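Local coordinates for RNA-binding protein RO60 (Deinococcus radiodurans, PDB 2NVO) that binds several small RNAs that accumulate during recovery from ultraviolet irradiation and contributes to the resistance of the bacterium to that radiation, at residues L82-R85 / V86-V90. Sequence-based numbering, arbitrary orientation.
Sequences LALR and VTLDV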
# COMPACT_ATOMS: atom_id res chain seq x y z
N LEU A 82 16.38 18.28 -12.07
CA LEU A 82 16.71 17.00 -11.48
C LEU A 82 15.58 16.55 -10.55
O LEU A 82 15.27 15.36 -10.47
CB LEU A 82 18.07 17.03 -10.77
CG LEU A 82 18.19 16.90 -9.25
CD1 LEU A 82 19.36 16.01 -8.89
CD2 LEU A 82 18.35 18.25 -8.59
N ALA A 83 14.96 17.50 -9.87
CA ALA A 83 13.77 17.22 -9.07
C ALA A 83 12.79 16.44 -9.93
O ALA A 83 12.22 15.44 -9.49
CB ALA A 83 13.14 18.51 -8.57
N LEU A 84 12.62 16.89 -11.17
CA LEU A 84 11.69 16.28 -12.10
C LEU A 84 12.17 14.91 -12.59
O LEU A 84 11.38 13.98 -12.73
CB LEU A 84 11.50 17.20 -13.30
CG LEU A 84 10.11 17.37 -13.91
CD1 LEU A 84 10.23 17.67 -15.40
CD2 LEU A 84 9.22 16.16 -13.69
N ARG A 85 13.47 14.79 -12.87
CA ARG A 85 14.01 13.52 -13.34
C ARG A 85 13.92 12.47 -12.24
O ARG A 85 13.52 11.33 -12.49
CB ARG A 85 15.46 13.69 -13.82
CG ARG A 85 16.28 12.40 -13.80
CD ARG A 85 17.67 12.60 -14.40
NE ARG A 85 18.29 13.85 -13.96
CZ ARG A 85 19.12 13.96 -12.93
NH1 ARG A 85 19.45 12.89 -12.22
NH2 ARG A 85 19.62 15.15 -12.60
N VAL A 86 14.29 12.86 -11.02
CA VAL A 86 14.17 11.99 -9.85
C VAL A 86 12.72 11.53 -9.67
O VAL A 86 12.45 10.35 -9.46
CB VAL A 86 14.67 12.73 -8.57
CG1 VAL A 86 14.49 11.86 -7.34
CG2 VAL A 86 16.13 13.14 -8.72
N THR A 87 11.79 12.47 -9.80
CA THR A 87 10.37 12.17 -9.63
C THR A 87 9.85 11.18 -10.66
O THR A 87 9.11 10.26 -10.32
CB THR A 87 9.52 13.46 -9.61
OG1 THR A 87 9.87 14.22 -8.46
CG2 THR A 87 8.03 13.14 -9.53
N LEU A 88 10.24 11.34 -11.92
CA LEU A 88 9.80 10.40 -12.94
C LEU A 88 10.41 9.01 -12.74
O LEU A 88 9.72 8.00 -12.91
CB LEU A 88 10.09 10.94 -14.35
CG LEU A 88 8.98 11.83 -14.94
CD1 LEU A 88 8.58 12.91 -13.96
CD2 LEU A 88 9.44 12.45 -16.25
N ASP A 89 11.68 8.97 -12.36
CA ASP A 89 12.37 7.72 -12.04
C ASP A 89 11.63 6.94 -10.95
O ASP A 89 11.48 5.72 -11.04
CB ASP A 89 13.81 7.99 -11.57
CG ASP A 89 14.76 8.32 -12.73
OD1 ASP A 89 15.96 8.57 -12.45
OD2 ASP A 89 14.32 8.34 -13.90
N VAL A 90 11.17 7.64 -9.92
CA VAL A 90 10.46 6.99 -8.84
C VAL A 90 9.08 6.51 -9.29
O VAL A 90 8.68 5.39 -8.97
CB VAL A 90 10.32 7.90 -7.61
CG1 VAL A 90 9.33 7.30 -6.60
CG2 VAL A 90 11.68 8.14 -6.98
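Val86 reaches back one turn to Leu82 inside helix 80-93, an alpha-helix of the TROVE domain, the horseshoe of HEAT-like repeats, packed among helices 40-50, 100-112 and 116-129. Its amide N donates to Leu82 O at 2.7 Å, an almost straight bond (172°). CG1 of Val86 stands anti to the backbone N (chi1 177°), which places CG2 beside that N and brings it within 3.0 Å of the same oxygen, Leu82 O. CG2 also meets Leu82 CD1 more loosely, at 4.3 Å; both residues face helix 40-50, where Val86 lies on Leu44 and Thr45. Another flank carries Leu84 and Leu88, which slant across each other with methyls Leu84 CD2 and Leu88 CD1 modelled 3.3 Å apart, a doubtful closeness for two carbons. Leu84 fits against Leu106 and Ile109, and Ala121 and Ala125 meet Leu84 and Leu88 respectively. On the exposed side Arg85 and Asp89 run alongside each other, joined through the backbone bond from Asp89 N to Arg85 O. A chi1 of 157° brings Arg85 CG within 4.1 Å of Asp89 OD1; the bend at chi3 then carries the guanidinium back toward Leu82, leaving NH1 5.6 Å from Asp89 OD1 without a salt bridge. Buried Thr87 grips Ala83 O twice: its N and OG1 approach from opposite faces of the carbonyl plane, the hydroxyl OG1 donating to Ala83 O at 2.8 Å.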